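Local structure of pyrophosphate phosphohydrolase (Thermus thermophilus, 2PRD) at residues Leu69-Ser75 with Ala103-Val109; Ala1-Ser5 with Glu31-Asp35. The protein hydrolyses inorganic pyrophosphate to two phosphate ions, with magnesium as cofactor. All blocks are in the same frame, centred on the assembly; numbering follows the deposited sequence.

Contact 1: Leu69-Ser75 with Ala103-Val109; sequences LDGLVLS and AKVIGVV
I106, chi1 m and chi2 m, brings CD1 over L72 CB (3.9 Å), and L74 CB likewise meets V108 CG1 (3.9 Å). Both backbones are extended and parallel, axes 4.3 Å apart and crossed at -27°, in register from G71 opposite V105 to L74 opposite V108. The ladder is V105 N to D70 O (3.0 Å), L72 N to V105 O (2.8 Å), G107 N to L72 O (2.9 Å), L74 N to G107 O (2.9 Å) and V109 N to L74 O (3.3 Å). This is the one parallel pair in the curled mixed sheet of the pyrophosphatase fold, and its leucines and beta-branched residues fill both faces of a buried strand pair. G71 fits because a CB there would lie 3.0 Å from V105 O. V73, on the other face with V105, touches V109 CG2 with CG1 at the end of the pair (3.7 Å). L69, chi1 t, brings CD2 to V105 CG2 (3.6 Å) against V165 of helix 158-173. D70, a predicted Mg(2+) ligand, salt-bridges K104 NZ through OD2 (3.0 Å), which also hydrogen-bonds Y55 OH; K104, bridged to D102 too, offsets these acids. Water 1 joins D70 N to A103 O.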
loop_
_atom_site.group_PDB
_atom_site.type_symbol
_atom_site.label_atom_id
_atom_site.label_comp_id
_atom_site.label_asym_id
_atom_site.label_seq_id
_atom_site.Cartn_x
_atom_site.Cartn_y
_atom_site.Cartn_z
ATOM N N LEU A 69 -9.442 22.719 -19.618
ATOM C CA LEU A 69 -10.638 22.038 -19.015
ATOM C C LEU A 69 -10.204 20.907 -18.079
ATOM O O LEU A 69 -9.393 20.031 -18.450
ATOM C CB LEU A 69 -11.447 21.543 -20.185
ATOM C CG LEU A 69 -12.778 20.848 -20.062
ATOM C CD1 LEU A 69 -13.888 21.715 -19.458
ATOM C CD2 LEU A 69 -13.206 20.365 -21.458
ATOM N N ASP A 70 -10.680 20.878 -16.839
ATOM C CA ASP A 70 -10.386 19.876 -15.815
ATOM C C ASP A 70 -11.290 18.643 -15.884
ATOM O O ASP A 70 -12.414 18.814 -16.356
ATOM C CB ASP A 70 -10.836 20.464 -14.435
ATOM C CG ASP A 70 -9.698 21.291 -13.903
ATOM O OD1 ASP A 70 -8.593 21.015 -14.411
ATOM O OD2 ASP A 70 -9.938 22.157 -13.059
ATOM N N GLY A 71 -10.866 17.516 -15.351
ATOM C CA GLY A 71 -11.761 16.351 -15.391
ATOM C C GLY A 71 -11.376 15.288 -14.390
ATOM O O GLY A 71 -10.236 15.290 -13.952
ATOM N N LEU A 72 -12.341 14.437 -14.100
ATOM C CA LEU A 72 -12.188 13.311 -13.166
ATOM C C LEU A 72 -12.323 11.989 -13.884
ATOM O O LEU A 72 -13.312 11.792 -14.589
ATOM C CB LEU A 72 -13.278 13.488 -12.108
ATOM C CG LEU A 72 -12.916 12.815 -10.785
ATOM C CD1 LEU A 72 -11.950 13.702 -10.003
ATOM C CD2 LEU A 72 -14.146 12.532 -9.958
ATOM N N VAL A 73 -11.342 11.099 -13.788
ATOM C CA VAL A 73 -11.348 9.813 -14.488
ATOM C C VAL A 73 -11.598 8.636 -13.556
ATOM O O VAL A 73 -11.016 8.551 -12.470
ATOM C CB VAL A 73 -9.971 9.599 -15.131
ATOM C CG1 VAL A 73 -9.888 8.374 -16.036
ATOM C CG2 VAL A 73 -9.552 10.838 -15.910
ATOM N N LEU A 74 -12.435 7.727 -14.038
ATOM C CA LEU A 74 -12.768 6.496 -13.308
ATOM C C LEU A 74 -11.713 5.506 -13.762
ATOM O O LEU A 74 -11.565 5.323 -15.000
ATOM C CB LEU A 74 -14.188 6.099 -13.701
ATOM C CG LEU A 74 -15.252 7.160 -13.434
ATOM C CD1 LEU A 74 -16.642 6.509 -13.546
ATOM C CD2 LEU A 74 -15.068 7.752 -12.054
ATOM N N SER A 75 -10.932 4.915 -12.871
ATOM C CA SER A 75 -9.885 3.985 -13.296
ATOM C C SER A 75 -9.964 2.719 -12.438
ATOM O O SER A 75 -10.569 2.868 -11.385
ATOM C CB SER A 75 -8.489 4.583 -13.022
ATOM O OG SER A 75 -8.538 5.214 -11.736
ATOM N N ALA A 103 -17.268 23.504 -14.937
ATOM C CA ALA A 103 -17.795 22.244 -15.449
ATOM C C ALA A 103 -16.579 21.317 -15.495
ATOM O O ALA A 103 -15.595 21.826 -16.049
ATOM C CB ALA A 103 -18.278 22.339 -16.886
ATOM N N LYS A 104 -16.701 20.143 -14.922
ATOM C CA LYS A 104 -15.544 19.190 -14.999
ATOM C C LYS A 104 -15.971 18.063 -15.900
ATOM O O LYS A 104 -17.160 17.732 -15.867
ATOM C CB LYS A 104 -15.221 18.756 -13.547
ATOM C CG LYS A 104 -14.665 20.018 -12.860
ATOM C CD LYS A 104 -14.002 19.746 -11.548
ATOM C CE LYS A 104 -13.385 20.947 -10.895
ATOM N NZ LYS A 104 -12.695 21.899 -11.803
ATOM N N VAL A 105 -15.060 17.512 -16.686
ATOM C CA VAL A 105 -15.384 16.377 -17.582
ATOM C C VAL A 105 -15.310 15.087 -16.775
ATOM O O VAL A 105 -14.512 15.042 -15.829
ATOM C CB VAL A 105 -14.423 16.395 -18.766
ATOM C CG1 VAL A 105 -14.405 15.113 -19.578
ATOM C CG2 VAL A 105 -14.732 17.588 -19.693
ATOM N N ILE A 106 -16.159 14.118 -17.000
ATOM C CA ILE A 106 -16.169 12.840 -16.283
ATOM C C ILE A 106 -15.693 11.859 -17.364
ATOM O O ILE A 106 -16.264 11.875 -18.460
ATOM C CB ILE A 106 -17.516 12.471 -15.687
ATOM C CG1 ILE A 106 -17.976 13.523 -14.652
ATOM C CG2 ILE A 106 -17.576 11.120 -14.983
ATOM C CD1 ILE A 106 -16.934 13.621 -13.552
ATOM N N GLY A 107 -14.632 11.079 -17.082
ATOM C CA GLY A 107 -14.230 10.151 -18.156
ATOM C C GLY A 107 -13.798 8.814 -17.578
ATOM O O GLY A 107 -13.820 8.663 -16.362
ATOM N N VAL A 108 -13.485 7.894 -18.483
ATOM C CA VAL A 108 -13.060 6.571 -18.038
ATOM C C VAL A 108 -11.773 6.281 -18.809
ATOM O O VAL A 108 -11.723 6.792 -19.902
ATOM C CB VAL A 108 -14.061 5.461 -18.388
ATOM C CG1 VAL A 108 -15.230 5.462 -17.413
ATOM C CG2 VAL A 108 -14.633 5.641 -19.777
ATOM N N VAL A 109 -10.896 5.496 -18.225
ATOM C CA VAL A 109 -9.680 5.101 -18.947
ATOM C C VAL A 109 -10.166 4.346 -20.179
ATOM O O VAL A 109 -10.843 3.327 -20.033
ATOM C CB VAL A 109 -8.881 4.198 -18.004
ATOM C CG1 VAL A 109 -7.733 3.459 -18.655
ATOM C CG2 VAL A 109 -8.324 5.126 -16.898
HETATM O O HOH W 1 -12.767 22.635 -15.308
#

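Contact 2: Ala1-Ser5 with Glu31-Asp35; sequences ANLKS and EYDPD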
loop_
_atom_site.group_PDB
_atom_site.type_symbol
_atom_site.label_atom_id
_atom_site.label_comp_id
_atom_site.label_asym_id
_atom_site.label_seq_id
_atom_site.Cartn_x
_atom_site.Cartn_y
_atom_site.Cartn_z
ATOM N N ALA A 1 8.141 18.607 -20.525
ATOM C CA ALA A 1 8.046 19.549 -21.670
ATOM C C ALA A 1 7.282 20.795 -21.201
ATOM O O ALA A 1 7.755 21.745 -20.542
ATOM C CB ALA A 1 7.294 18.843 -22.796
ATOM N N ASN A 2 6.033 20.774 -21.587
ATOM C CA ASN A 2 4.975 21.713 -21.286
ATOM C C ASN A 2 3.689 20.900 -21.608
ATOM O O ASN A 2 3.244 20.841 -22.737
ATOM C CB ASN A 2 4.967 23.078 -21.878
ATOM C CG ASN A 2 4.071 24.030 -21.071
ATOM O OD1 ASN A 2 3.055 23.636 -20.485
ATOM N ND2 ASN A 2 4.452 25.303 -21.029
ATOM N N LEU A 3 3.316 20.216 -20.533
ATOM C CA LEU A 3 2.173 19.309 -20.550
ATOM C C LEU A 3 0.918 20.018 -20.940
ATOM O O LEU A 3 0.084 19.407 -21.650
ATOM C CB LEU A 3 2.189 18.497 -19.257
ATOM C CG LEU A 3 3.553 17.826 -18.944
ATOM C CD1 LEU A 3 3.452 17.098 -17.619
ATOM C CD2 LEU A 3 3.963 16.921 -20.060
ATOM N N LYS A 4 0.784 21.319 -20.651
ATOM C CA LYS A 4 -0.429 22.052 -20.996
ATOM C C LYS A 4 -0.653 22.253 -22.464
ATOM O O LYS A 4 -1.774 22.656 -22.838
ATOM C CB LYS A 4 -0.451 23.398 -20.265
ATOM C CG LYS A 4 -0.734 23.121 -18.773
ATOM C CD LYS A 4 -0.701 24.459 -18.034
ATOM C CE LYS A 4 -0.794 25.548 -19.103
ATOM N NZ LYS A 4 -1.807 26.579 -18.686
ATOM N N SER A 5 0.383 22.013 -23.244
ATOM C CA SER A 5 0.308 22.234 -24.689
ATOM C C SER A 5 0.469 20.980 -25.523
ATOM O O SER A 5 0.629 21.098 -26.748
ATOM C CB SER A 5 1.227 23.347 -25.160
ATOM O OG SER A 5 2.585 23.086 -24.857
ATOM N N GLU A 31 -0.336 19.690 -8.724
ATOM C CA GLU A 31 -0.739 20.456 -9.907
ATOM C C GLU A 31 0.461 20.640 -10.830
ATOM O O GLU A 31 1.527 20.862 -10.259
ATOM C CB GLU A 31 -0.973 21.907 -9.490
ATOM C CG GLU A 31 -2.370 22.165 -9.007
ATOM C CD GLU A 31 -2.478 23.653 -8.623
ATOM O OE1 GLU A 31 -1.413 24.278 -8.831
ATOM O OE2 GLU A 31 -3.558 24.029 -8.132
ATOM N N TYR A 32 0.184 20.687 -12.116
ATOM C CA TYR A 32 1.303 20.934 -13.039
ATOM C C TYR A 32 1.465 22.447 -13.144
ATOM O O TYR A 32 0.467 23.145 -13.311
ATOM C CB TYR A 32 1.012 20.342 -14.397
ATOM C CG TYR A 32 2.082 20.730 -15.382
ATOM C CD1 TYR A 32 3.302 20.076 -15.321
ATOM C CD2 TYR A 32 1.882 21.739 -16.324
ATOM C CE1 TYR A 32 4.323 20.412 -16.220
ATOM C CE2 TYR A 32 2.895 22.083 -17.217
ATOM C CZ TYR A 32 4.100 21.409 -17.140
ATOM O OH TYR A 32 5.126 21.686 -18.025
ATOM N N ASP A 33 2.670 22.885 -12.954
ATOM C CA ASP A 33 3.119 24.253 -12.998
ATOM C C ASP A 33 3.964 24.537 -14.246
ATOM O O ASP A 33 5.167 24.260 -14.273
ATOM C CB ASP A 33 3.989 24.546 -11.753
ATOM C CG ASP A 33 4.175 26.061 -11.633
ATOM O OD1 ASP A 33 4.493 26.688 -12.658
ATOM O OD2 ASP A 33 3.961 26.617 -10.532
ATOM N N PRO A 34 3.322 25.110 -15.253
ATOM C CA PRO A 34 3.955 25.445 -16.519
ATOM C C PRO A 34 5.168 26.340 -16.370
ATOM O O PRO A 34 6.188 26.105 -17.057
ATOM C CB PRO A 34 2.832 26.013 -17.345
ATOM C CG PRO A 34 1.867 26.578 -16.304
ATOM C CD PRO A 34 1.879 25.480 -15.244
ATOM N N ASP A 35 5.054 27.302 -15.454
ATOM C CA ASP A 35 6.102 28.255 -15.121
ATOM C C ASP A 35 7.345 27.569 -14.578
ATOM O O ASP A 35 8.435 27.979 -14.970
ATOM C CB ASP A 35 5.669 29.317 -14.091
ATOM C CG ASP A 35 4.756 30.348 -14.750
ATOM O OD1 ASP A 35 4.694 30.285 -16.003
ATOM O OD2 ASP A 35 4.107 31.181 -14.078
HETATM O O HOH W 2 6.883 24.638 -19.232
#
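Most of the contacts are apolar, and they centre on Y32, whose CA-to-CB bond points toward the N-terminal segment; tyrosine suits the place by combining a broad face with a hydroxyl. L3 sits over one face of that ring: its CB lies 4.0 Å from the ring centroid and only 9° off the normal, a CH-pi contact, and its CD1 comes within 3.7 Å of Y32 CE1. Leucine offers only aliphatic hydrogens to the aromatic face. K4 adds methylenes, CG being 3.8 Å from Y32 CD2 and CD 3.8 Å from P34 CG, so the apolar part of the lysine chain lies against the compact proline ring. F57 of strand 54-57 touches both K4 and Y32.

Direct polar links are few. L3 N gives a weak hydrogen bond to Y32 OH (3.4 Å), and water 2 donates to both P34 O (2.7 Å) and A1 O (3.3 Å) of the exposed, poorly ordered terminus.

Hydrogen bonds within 1-5 shape the first residues. N2 supplies a side-chain carbonyl: OD1 accepts from K4 N (3.2 Å), an Asx turn, and lies at the edge of the Y32 ring, 3.6 Å from CE2. S5 returns to N2 O with both its N (3.1 Å) and its OG (3.2 Å), across the short 3-10 segment of L3 and K4.

The N-terminal loop thus packs on the end of the 28-33/38-44 hairpin, K4 staying about 9 Å from the side chains of D65 and D70. With no salt bridge and 270 Å² buried, the segments are probably held mainly by packing around one tyrosine.

How the contacts relate
The chain starts in contact 2: residues 1-5 meet 31-35 after a helix-free loop that contains strand 15-22, so the N-terminal segment is brought against the two-stranded sheet of 28-33 and 38-44. Contact 2 has closed before contact 1 opens at L69. Contact 1 then closes its own loop, which includes strand 84-97, and joins 70-74 to 101-109 within the larger mixed sheet. The loops therefore follow in series, neither crossing nor nesting. The centres of contact 1 and contact 2 lie about 18 Å apart; the nearest atoms of contact 1 and contact 2 are about 8 Å apart, without touching. Strand 54-57 connects them: it pairs with 70-74, and its end lies against contact 2.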